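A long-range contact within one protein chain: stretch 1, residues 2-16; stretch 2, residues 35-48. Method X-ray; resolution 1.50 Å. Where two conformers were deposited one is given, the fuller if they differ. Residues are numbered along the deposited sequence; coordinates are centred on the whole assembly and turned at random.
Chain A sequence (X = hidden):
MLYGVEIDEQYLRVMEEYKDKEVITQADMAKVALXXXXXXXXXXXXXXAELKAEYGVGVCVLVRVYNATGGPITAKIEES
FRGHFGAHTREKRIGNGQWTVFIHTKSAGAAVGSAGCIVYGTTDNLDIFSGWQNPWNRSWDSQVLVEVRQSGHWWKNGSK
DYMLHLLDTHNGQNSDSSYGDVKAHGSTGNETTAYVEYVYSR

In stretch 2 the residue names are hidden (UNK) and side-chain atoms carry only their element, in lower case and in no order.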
ATOM      1  N   LEU A   2      -3.939  11.957   3.545  1.00 44.46           N
ATOM      2  CA  LEU A   2      -4.825  11.442   2.508  1.00 34.21           C
ATOM      3  C   LEU A   2      -4.820  12.391   1.318  1.00 39.10           C
ATOM      4  O   LEU A   2      -5.044  13.596   1.482  1.00 37.08           O
ATOM      5  CB  LEU A   2      -6.237  11.273   3.067  1.00 39.94           C
ATOM      6  CG  LEU A   2      -7.132  10.152   2.566  1.00 40.58           C
ATOM      7  CD1 LEU A   2      -6.525   8.784   2.763  1.00 39.64           C
ATOM      8  CD2 LEU A   2      -8.468  10.242   3.283  1.00 39.54           C
ATOM      9  N   TYR A   3      -4.560  11.862   0.125  1.00 27.58           N
ATOM     10  CA  TYR A   3      -4.459  12.679  -1.080  1.00 30.30           C
ATOM     11  C   TYR A   3      -5.415  12.194  -2.153  1.00 32.80           C
ATOM     12  O   TYR A   3      -5.575  10.989  -2.352  1.00 29.47           O
ATOM     13  CB  TYR A   3      -3.042  12.674  -1.658  1.00 36.09           C
ATOM     14  CG  TYR A   3      -2.026  13.042  -0.626  1.00 32.33           C
ATOM     15  CD1 TYR A   3      -1.763  14.367  -0.328  1.00 35.16           C
ATOM     16  CD2 TYR A   3      -1.350  12.059   0.082  1.00 32.01           C
ATOM     17  CE1 TYR A   3      -0.854  14.696   0.632  1.00 36.44           C
ATOM     18  CE2 TYR A   3      -0.422  12.389   1.053  1.00 37.16           C
ATOM     19  CZ  TYR A   3      -0.181  13.713   1.324  1.00 41.29           C
ATOM     20  OH  TYR A   3       0.736  14.082   2.287  1.00 46.66           O
ATOM     21  N   GLY A   4      -6.024  13.137  -2.859  1.00 30.41           N
ATOM     22  CA  GLY A   4      -6.961  12.827  -3.923  1.00 30.16           C
ATOM     23  C   GLY A   4      -8.410  12.918  -3.474  1.00 33.87           C
ATOM     24  O   GLY A   4      -8.735  12.987  -2.287  1.00 33.19           O
ATOM     25  N   VAL A   5      -9.286  12.937  -4.474  0.51 29.53           N
ATOM     26  CA  VAL A   5     -10.729  12.966  -4.270  0.51 30.46           C
ATOM     27  C   VAL A   5     -11.263  11.546  -4.372  0.51 31.27           C
ATOM     28  O   VAL A   5     -10.794  10.743  -5.192  0.51 25.50           O
ATOM     29  CB  VAL A   5     -11.428  13.882  -5.294  0.51 36.09           C
ATOM     30  CG1 VAL A   5     -12.896  14.043  -4.935  0.51 33.71           C
ATOM     31  CG2 VAL A   5     -10.749  15.221  -5.366  0.51 44.01           C
ATOM     32  N   GLU A   6     -12.247  11.229  -3.538  1.00 28.31           N
ATOM     33  CA  GLU A   6     -12.866   9.912  -3.601  1.00 24.13           C
ATOM     34  C   GLU A   6     -13.703   9.761  -4.874  1.00 24.77           C
ATOM     35  O   GLU A   6     -14.557  10.594  -5.170  1.00 29.92           O
ATOM     36  CB  GLU A   6     -13.721   9.679  -2.355  1.00 30.35           C
ATOM     37  CG  GLU A   6     -14.323   8.267  -2.289  1.00 23.10           C
ATOM     38  CD  GLU A   6     -14.750   7.872  -0.894  1.00 32.75           C
ATOM     39  OE1 GLU A   6     -15.375   6.805  -0.770  1.00 26.45           O
ATOM     40  OE2 GLU A   6     -14.454   8.604   0.071  1.00 33.43           O
ATOM     41  N   ILE A   7     -13.471   8.672  -5.604  1.00 22.17           N
ATOM     42  CA  ILE A   7     -14.104   8.410  -6.888  1.00 22.93           C
ATOM     43  C   ILE A   7     -15.215   7.405  -6.611  1.00 21.34           C
ATOM     44  O   ILE A   7     -14.954   6.218  -6.433  1.00 22.47           O
ATOM     45  CB  ILE A   7     -13.097   7.901  -7.920  1.00 23.35           C
ATOM     46  CG1 ILE A   7     -12.055   9.006  -8.179  1.00 26.80           C
ATOM     47  CG2 ILE A   7     -13.791   7.511  -9.204  1.00 24.56           C
ATOM     48  CD1 ILE A   7     -10.926   8.570  -9.056  1.00 27.80           C
ATOM     49  N   ASP A   8     -16.436   7.919  -6.495  1.00 22.11           N
ATOM     50  CA  ASP A   8     -17.593   7.097  -6.135  1.00 21.09           C
ATOM     51  C   ASP A   8     -18.700   7.289  -7.162  1.00 25.90           C
ATOM     52  O   ASP A   8     -18.468   7.816  -8.251  1.00 24.21           O
ATOM     53  CB  ASP A   8     -18.089   7.463  -4.737  1.00 29.23           C
ATOM     54  CG  ASP A   8     -18.332   8.950  -4.570  1.00 29.04           C
ATOM     55  OD1 ASP A   8     -18.397   9.698  -5.581  1.00 27.77           O
ATOM     56  OD2 ASP A   8     -18.492   9.389  -3.409  1.00 31.01           O
ATOM     57  N   GLU A   9     -19.925   6.835  -6.851  1.00 26.51           N
ATOM     58  CA  GLU A   9     -20.976   6.911  -7.859  1.00 23.83           C
ATOM     59  C   GLU A   9     -21.218   8.343  -8.311  1.00 26.24           C
ATOM     60  O   GLU A   9     -21.409   8.602  -9.503  1.00 29.08           O
ATOM     61  CB  GLU A   9     -22.289   6.299  -7.328  1.00 23.47           C
ATOM     62  CG  GLU A   9     -23.443   6.459  -8.300  1.00 31.42           C
ATOM     63  CD  GLU A   9     -24.747   5.825  -7.817  1.00 28.38           C
ATOM     64  OE1 GLU A   9     -24.694   5.106  -6.809  1.00 29.34           O
ATOM     65  OE2 GLU A   9     -25.786   6.065  -8.468  1.00 34.13           O
ATOM     66  N   GLN A  10     -21.231   9.290  -7.375  1.00 26.94           N
ATOM     67  CA  GLN A  10     -21.549  10.668  -7.736  1.00 29.24           C
ATOM     68  C   GLN A  10     -20.488  11.269  -8.653  1.00 34.39           C
ATOM     69  O   GLN A  10     -20.808  12.071  -9.536  1.00 36.30           O
ATOM     70  CB  GLN A  10     -21.702  11.515  -6.475  1.00 47.08           C
ATOM     71  CG  GLN A  10     -23.028  11.328  -5.792  1.00 65.31           C
ATOM     72  CD  GLN A  10     -24.177  11.870  -6.620  1.00 97.35           C
ATOM     73  OE1 GLN A  10     -24.104  12.982  -7.144  1.00120.02           O
ATOM     74  NE2 GLN A  10     -25.238  11.084  -6.752  1.00 91.04           N
ATOM     75  N   TYR A  11     -19.217  10.934  -8.418  1.00 30.12           N
ATOM     76  CA  TYR A  11     -18.142  11.328  -9.328  1.00 33.14           C
ATOM     77  C   TYR A  11     -18.408  10.815 -10.737  1.00 31.30           C
ATOM     78  O   TYR A  11     -18.326  11.560 -11.710  1.00 33.72           O
ATOM     79  CB  TYR A  11     -16.822  10.782  -8.782  1.00 28.61           C
ATOM     80  CG  TYR A  11     -15.511  11.240  -9.427  1.00 29.93           C
ATOM     81  CD1 TYR A  11     -14.582  11.951  -8.691  1.00 30.26           C
ATOM     82  CD2 TYR A  11     -15.167  10.880 -10.728  1.00 30.98           C
ATOM     83  CE1 TYR A  11     -13.356  12.322  -9.235  1.00 31.63           C
ATOM     84  CE2 TYR A  11     -13.928  11.243 -11.274  1.00 32.39           C
ATOM     85  CZ  TYR A  11     -13.047  11.946 -10.515  1.00 32.65           C
ATOM     86  OH  TYR A  11     -11.855  12.267 -11.083  1.00 34.29           O
ATOM     87  N   LEU A  12     -18.784   9.539 -10.875  1.00 29.70           N
ATOM     88  CA  LEU A  12     -18.962   9.021 -12.229  1.00 30.88           C
ATOM     89  C   LEU A  12     -20.234   9.518 -12.890  1.00 33.46           C
ATOM     90  O   LEU A  12     -20.279   9.603 -14.125  1.00 35.01           O
ATOM     91  CB  LEU A  12     -18.949   7.497 -12.240  1.00 29.23           C
ATOM     92  CG  LEU A  12     -17.578   6.858 -12.439  1.00 28.09           C
ATOM     93  CD1 LEU A  12     -16.657   7.074 -11.236  1.00 29.84           C
ATOM     94  CD2 LEU A  12     -17.704   5.376 -12.786  1.00 26.99           C
ATOM     95  N   ARG A  13     -21.263   9.870 -12.113  1.00 33.58           N
ATOM     96  CA  ARG A  13     -22.525  10.287 -12.726  1.00 37.84           C
ATOM     97  C   ARG A  13     -22.443  11.664 -13.363  1.00 39.00           C
ATOM     98  O   ARG A  13     -23.324  12.008 -14.158  1.00 42.75           O
ATOM     99  CB  ARG A  13     -23.655  10.262 -11.697  1.00 35.11           C
ATOM    100  CG  ARG A  13     -24.082   8.839 -11.323  1.00 44.65           C
ATOM    101  CD  ARG A  13     -25.588   8.676 -11.206  1.00 35.94           C
ATOM    102  NE  ARG A  13     -25.958   7.260 -11.114  1.00 34.77           N
ATOM    103  CZ  ARG A  13     -26.317   6.510 -12.145  1.00 35.56           C
ATOM    104  NH1 ARG A  13     -26.402   7.027 -13.359  1.00 36.08           N
ATOM    105  NH2 ARG A  13     -26.641   5.235 -11.959  1.00 32.80           N
ATOM    106  N   VAL A  14     -21.411  12.461 -13.054  1.00 38.13           N
ATOM    107  CA  VAL A  14     -21.191  13.710 -13.787  1.00 41.18           C
ATOM    108  C   VAL A  14     -20.257  13.524 -14.977  1.00 42.39           C
ATOM    109  O   VAL A  14     -19.989  14.496 -15.704  1.00 45.21           O
ATOM    110  CB  VAL A  14     -20.617  14.835 -12.893  1.00 41.64           C
ATOM    111  CG1 VAL A  14     -21.599  15.217 -11.804  1.00 49.31           C
ATOM    112  CG2 VAL A  14     -19.299  14.433 -12.280  1.00 39.62           C
ATOM    113  N   MET A  15     -19.743  12.319 -15.197  1.00 40.62           N
ATOM    114  CA  MET A  15     -18.886  12.039 -16.333  1.00 41.99           C
ATOM    115  C   MET A  15     -19.717  11.679 -17.556  1.00 49.74           C
ATOM    116  O   MET A  15     -20.729  10.976 -17.452  1.00 43.06           O
ATOM    117  CB  MET A  15     -17.928  10.904 -16.003  1.00 39.51           C
ATOM    118  CG  MET A  15     -16.938  11.281 -14.934  1.00 38.08           C
ATOM    119  SD  MET A  15     -15.846   9.949 -14.446  1.00 35.24           S
ATOM    120  CE  MET A  15     -14.832   9.800 -15.904  1.00 37.75           C
ATOM    121  N   GLU A  16     -19.268  12.151 -18.721  1.00 46.93           N
ATOM    122  CA  GLU A  16     -19.985  11.885 -19.967  1.00 49.34           C
ATOM    123  C   GLU A  16     -20.189  10.390 -20.170  1.00 54.68           C
ATOM    124  O   GLU A  16     -21.273   9.941 -20.572  1.00 48.99           O
ATOM    125  CB  GLU A  16     -19.210  12.460 -21.147  1.00 52.77           C
ATOM    126  CG  GLU A  16     -19.932  12.332 -22.477  1.00 60.50           C
ATOM    127  CD  GLU A  16     -20.808  13.528 -22.766  1.00 73.04           C
ATOM    128  OE1 GLU A  16     -20.258  14.650 -22.840  1.00 84.27           O
ATOM    129  OE2 GLU A  16     -22.038  13.351 -22.914  1.00 73.38           O
ATOM    130  N   UNK A  35      -7.490   5.263 -13.969  1.00 39.06           N
ATOM    131  CA  UNK A  35      -7.189   6.290 -14.968  1.00 36.77           C
ATOM    132  C   UNK A  35      -6.700   7.584 -14.324  1.00 38.13           C
ATOM    133  O   UNK A  35      -5.886   8.300 -14.924  1.00 41.07           O
ATOM    134  c   UNK A  35      -8.836   5.462 -16.741  1.00 68.54           C
ATOM    135  n   UNK A  35     -10.317   5.118 -18.625  1.00 63.60           N
ATOM    136  c   UNK A  35      -8.419   6.592 -15.828  1.00 54.23           C
ATOM    137  o   UNK A  35     -11.022   6.451 -16.960  1.00 52.08           O
ATOM    138  c   UNK A  35     -10.157   5.722 -17.453  1.00 68.23           C
ATOM    139  N   UNK A  36      -7.198   7.918 -13.136  1.00 36.08           N
ATOM    140  CA  UNK A  36      -6.841   9.141 -12.426  1.00 36.43           C
ATOM    141  C   UNK A  36      -5.624   8.972 -11.522  1.00 36.91           C
ATOM    142  O   UNK A  36      -5.314   9.885 -10.742  1.00 40.93           O
ATOM    143  c   UNK A  36      -9.220  11.462 -12.859  1.00 44.62           C
ATOM    144  c   UNK A  36     -10.764  11.472 -14.777  1.00 48.90           C
ATOM    145  n   UNK A  36     -11.935  11.812 -15.294  1.00 51.43           N
ATOM    146  n   UNK A  36     -10.473  11.809 -13.530  1.00 40.87           N
ATOM    147  n   UNK A  36      -9.881  10.798 -15.501  1.00 53.05           N
ATOM    148  c   UNK A  36      -9.274  10.006 -12.398  1.00 37.75           C
ATOM    149  c   UNK A  36      -8.022   9.633 -11.590  1.00 32.69           C
ATOM    150  N   UNK A  37      -4.915   7.848 -11.626  1.00 33.14           N
ATOM    151  CA  UNK A  37      -3.822   7.581 -10.696  1.00 31.76           C
ATOM    152  C   UNK A  37      -2.817   8.725 -10.669  1.00 39.40           C
ATOM    153  O   UNK A  37      -2.289   9.069  -9.611  1.00 38.62           O
ATOM    154  c   UNK A  37      -1.295   4.622 -10.556  1.00 40.44           C
ATOM    155  c   UNK A  37      -3.118   6.277 -11.063  1.00 39.69           C
ATOM    156  c   UNK A  37      -1.901   5.957 -10.186  1.00 40.11           C
ATOM    157  c   UNK A  37      -0.118   4.260  -9.682  1.00 43.11           C
ATOM    158  n   UNK A  37       1.081   5.129  -9.942  1.00 39.96           N
ATOM    159  N   UNK A  38      -2.548   9.330 -11.803  1.00 41.52           N
ATOM    160  CA  UNK A  38      -1.446  10.281 -11.819  1.00 50.45           C
ATOM    161  C   UNK A  38      -1.874  11.698 -11.455  1.00 41.50           C
ATOM    162  O   UNK A  38      -1.004  12.570 -11.305  1.00 43.87           O
ATOM    163  o   UNK A  38       1.000   8.607 -13.078  1.00 95.62           O
ATOM    164  n   UNK A  38      -0.924   7.976 -14.038  1.00122.69           N
ATOM    165  c   UNK A  38      -0.143   8.869 -13.447  1.00102.02           C
ATOM    166  c   UNK A  38      -0.757  10.232 -13.182  1.00 82.83           C
ATOM    167  N   UNK A  39      -3.169  11.940 -11.254  1.00 40.11           N
ATOM    168  CA  UNK A  39      -3.649  13.289 -10.972  1.00 43.88           C
ATOM    169  C   UNK A  39      -3.106  13.810  -9.639  1.00 45.06           C
ATOM    170  O   UNK A  39      -2.670  14.968  -9.547  1.00 43.78           O
ATOM    171  c   UNK A  39      -5.185  13.320 -11.023  1.00 40.20           C
ATOM    172  c   UNK A  39      -5.671  12.915 -12.407  1.00 48.67           C
ATOM    173  c   UNK A  39      -5.716  14.703 -10.661  1.00 45.61           C
ATOM    174  N   UNK A  40      -3.128  12.985  -8.583  1.00 39.61           N
ATOM    175  CA  UNK A  40      -2.615  13.401  -7.279  1.00 37.86           C
ATOM    176  C   UNK A  40      -1.323  12.690  -6.896  1.00 37.52           C
ATOM    177  O   UNK A  40      -0.837  12.872  -5.775  1.00 37.20           O
ATOM    178  o   UNK A  40      -8.316  16.333  -7.108  1.00 38.86           O
ATOM    179  c   UNK A  40      -3.682  13.181  -6.201  1.00 35.18           C
ATOM    180  c   UNK A  40      -7.115  14.283  -7.452  1.00 35.82           C
ATOM    181  c   UNK A  40      -7.206  15.546  -6.897  1.00 37.71           C
ATOM    182  c   UNK A  40      -5.066  15.274  -5.908  1.00 39.51           C
ATOM    183  c   UNK A  40      -6.183  16.040  -6.130  1.00 40.87           C
ATOM    184  c   UNK A  40      -4.939  14.001  -6.447  1.00 35.88           C
ATOM    185  c   UNK A  40      -5.971  13.525  -7.232  1.00 34.95           C
ATOM    186  N   UNK A  41      -0.733  11.913  -7.805  1.00 39.97           N
ATOM    187  CA  UNK A  41       0.457  11.150  -7.449  1.00 30.23           C
ATOM    188  C   UNK A  41       1.609  12.068  -7.048  1.00 31.42           C
ATOM    189  O   UNK A  41       2.373  11.738  -6.134  1.00 35.17           O
ATOM    190  c   UNK A  41       0.887  10.246  -8.603  1.00 34.63           C
ATOM    191  o   UNK A  41       1.298   7.775  -9.831  1.00 36.23           O
ATOM    192  c   UNK A  41       2.078   9.373  -8.255  1.00 34.06           C
ATOM    193  c   UNK A  41       2.260   8.234  -9.217  1.00 36.21           C
ATOM    194  n   UNK A  41       3.493   7.763  -9.359  1.00 42.56           N
ATOM    195  N   UNK A  42       1.749  13.214  -7.722  0.53 34.09           N
ATOM    196  CA  UNK A  42       2.827  14.141  -7.373  0.53 37.04           C
ATOM    197  C   UNK A  42       2.719  14.581  -5.921  0.53 37.06           C
ATOM    198  O   UNK A  42       3.736  14.731  -5.234  0.53 34.89           O
ATOM    199  o   UNK A  42       3.834  17.516  -8.184  0.53 61.60           O
ATOM    200  c   UNK A  42       3.998  16.284  -8.062  0.53 47.74           C
ATOM    201  o   UNK A  42       5.094  15.769  -7.751  0.53 49.16           O
ATOM    202  c   UNK A  42       2.810  15.361  -8.297  0.53 38.89           C
ATOM    203  N   UNK A  43       1.494  14.781  -5.425  1.00 33.37           N
ATOM    204  CA  UNK A  43       1.331  15.134  -4.021  1.00 32.73           C
ATOM    205  C   UNK A  43       1.821  14.006  -3.135  1.00 35.39           C
ATOM    206  O   UNK A  43       2.494  14.239  -2.126  1.00 30.68           O
ATOM    207  c   UNK A  43      -0.633  16.795  -4.231  1.00 41.48           C
ATOM    208  o   UNK A  43      -2.805  16.421  -3.295  1.00 67.93           O
ATOM    209  c   UNK A  43      -1.903  17.227  -3.522  1.00 59.64           C
ATOM    210  n   UNK A  43      -1.963  18.490  -3.140  1.00 82.92           N
ATOM    211  c   UNK A  43      -0.123  15.462  -3.702  1.00 36.69           C
ATOM    212  N   UNK A  44       1.486  12.766  -3.489  1.00 33.49           N
ATOM    213  CA  UNK A  44       1.962  11.647  -2.696  1.00 31.52           C
ATOM    214  C   UNK A  44       3.484  11.542  -2.755  1.00 33.01           C
ATOM    215  O   UNK A  44       4.141  11.310  -1.731  1.00 28.22           O
ATOM    216  c   UNK A  44       1.304  10.348  -3.172  1.00 29.94           C
ATOM    217  N   UNK A  45       4.064  11.707  -3.948  1.00 31.06           N
ATOM    218  CA  UNK A  45       5.522  11.688  -4.063  1.00 32.56           C
ATOM    219  C   UNK A  45       6.156  12.849  -3.300  1.00 35.41           C
ATOM    220  O   UNK A  45       7.183  12.674  -2.644  1.00 32.70           O
ATOM    221  c   UNK A  45       5.935  11.720  -5.535  1.00 31.92           C
ATOM    222  c   UNK A  45       5.452  10.521  -6.319  1.00 38.99           C
ATOM    223  c   UNK A  45       5.964  10.464  -7.744  1.00 59.99           C
ATOM    224  o   UNK A  45       6.647  11.408  -8.186  1.00 60.49           O
ATOM    225  o   UNK A  45       5.676   9.454  -8.419  1.00 46.55           O
ATOM    226  N   UNK A  46       5.543  14.030  -3.337  1.00 35.08           N
ATOM    227  CA  UNK A  46       6.063  15.145  -2.545  1.00 35.81           C
ATOM    228  C   UNK A  46       6.106  14.791  -1.059  1.00 32.42           C
ATOM    229  O   UNK A  46       7.052  15.158  -0.350  1.00 35.52           O
ATOM    230  c   UNK A  46       5.160  20.060  -1.683  1.00 69.52           C
ATOM    231  c   UNK A  46       5.667  17.635  -2.066  1.00 47.18           C
ATOM    232  n   UNK A  46       4.183  21.161  -1.879  1.00 76.60           N
ATOM    233  c   UNK A  46       4.650  18.743  -2.252  1.00 58.79           C
ATOM    234  c   UNK A  46       5.210  16.392  -2.784  1.00 40.79           C
ATOM    235  N   UNK A  47       5.087  14.076  -0.565  1.00 30.33           N
ATOM    236  CA  UNK A  47       5.099  13.674   0.838  1.00 30.70           C
ATOM    237  C   UNK A  47       6.171  12.623   1.107  1.00 31.71           C
ATOM    238  O   UNK A  47       6.834  12.658   2.156  1.00 28.61           O
ATOM    239  c   UNK A  47       4.143  14.113   6.096  1.00 45.07           C
ATOM    240  c   UNK A  47       3.719  13.148   1.247  1.00 35.48           C
ATOM    241  c   UNK A  47       3.627  12.681   2.692  1.00 31.46           C
ATOM    242  n   UNK A  47       3.784  13.732   7.309  1.00 57.58           N
ATOM    243  n   UNK A  47       3.654  13.482   5.032  1.00 38.97           N
ATOM    244  c   UNK A  47       3.987  13.820   3.654  1.00 39.47           C
ATOM    245  n   UNK A  47       4.995  15.112   5.957  1.00 44.51           N
ATOM    246  N   UNK A  48       6.358  11.670   0.186  1.00 29.90           N
ATOM    247  CA  UNK A  48       7.473  10.734   0.344  1.00 25.90           C
ATOM    248  C   UNK A  48       8.793  11.488   0.472  1.00 28.58           C
ATOM    249  O   UNK A  48       9.635  11.142   1.314  1.00 28.66           O
ATOM    250  c   UNK A  48       6.442   8.693  -0.845  1.00 23.50           C
ATOM    251  o   UNK A  48       6.279   8.433  -3.197  1.00 27.36           O
ATOM    252  c   UNK A  48       6.461   7.887  -2.113  1.00 27.55           C
ATOM    253  c   UNK A  48       7.539   9.770  -0.835  1.00 25.43           C
ATOM    254  n   UNK A  48       6.656   6.588  -1.994  1.00 27.59           N
TER
HETATM  255  O   HOH W   1      -5.408  15.916  -2.260  1.00 33.12           O

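Position 35 carries three carbons, the third bearing one oxygen and one nitrogen; its CA-to-CB bond points sideways and its end comes nearer stretch 1, but it makes no contact. This is Gln35. Position 36 has three carbons, a nitrogen, then a carbon with two further nitrogens, a guanidinium; its chain nitrogen lies near Tyr11 OH, a terminal nitrogen near Met15 CE and a chain carbon near Ile7 CD1, so it is Arg36. Arg36 NE donates to Tyr11 OH at 2.8 Å, with an N-H...acceptor angle of 134°; the hydroxyl lies near the guanidinium plane. Arg36 NH2 comes within 3.6 Å of Met15 CE, and Arg36 CG lies 4.0 Å from Ile7 CD1, so aliphatic and polar parts are both used.

Position 37 has four carbons in a row ending in nitrogen, and its CA-to-CB bond points away from stretch 1: Lys37. Position 38 has two carbons, the second with one oxygen and one nitrogen; it is poorly ordered and out of reach, Asn38. Position 39, one carbon carrying two more, is without contact: Val39.

Position 40 shows one carbon, then a six-carbon ring bearing one oxygen; Gly4 CA lies over the ring face and Val5 CG2 near its oxygen-bearing end: Tyr40. Gly4 CA sits 3.5 Å from the centroid of the Tyr40 ring and 14° off its normal, a CH-pi contact. An ideal CB on Gly4 would lie 3.5 Å from Tyr40 CD2 and, at phi/psi 99/166, would also jam against the preceding carbonyl O; the backbone angles alone call for glycine. Val5 CG2 packs 3.9 Å from Tyr40 CZ.

Position 41, three carbons ending in one oxygen and one nitrogen, has its CA-to-CB bond pointing away: Gln41. Position 42, two carbons and two oxygens, is out of reach: Asp42. Position 43 repeats the pattern of 41, but its CA-to-CB bond points toward stretch 1, its side-chain oxygen is near Tyr3 CD1, and its backbone O lies over one face of the Tyr3 ring: Gln43. A water accepts from Gly4 N at 2.9 Å and donates to Gln43 OE1 at 2.8 Å.

Position 44 has one side-chain carbon; its CA approaches Tyr3 CD2 at 4.3 Å: Ala44. Position 45, three carbons and two oxygens, is Glu45, and 46, four carbons ending in nitrogen, is Lys46; neither makes contact. Position 47 has three carbons, a nitrogen, then a carbon carrying two more nitrogens, with a chain carbon close to Tyr3 OH: Arg47, whose CG lies 3.2 Å from Tyr3 OH. Position 48, three carbons with one oxygen and one nitrogen, is out of reach: Gln48.

The contact buries 495 Å² in total. Tyr3, with 112 Å² covered, packs along the helix at Gln43, Ala44 and Arg47; Gly4 lets Tyr40 approach closely; and Arg36 supplies the direct hydrogen bond, to Tyr11.

Stretch 2 (35-48) QRKNVYQDQAEKRQ
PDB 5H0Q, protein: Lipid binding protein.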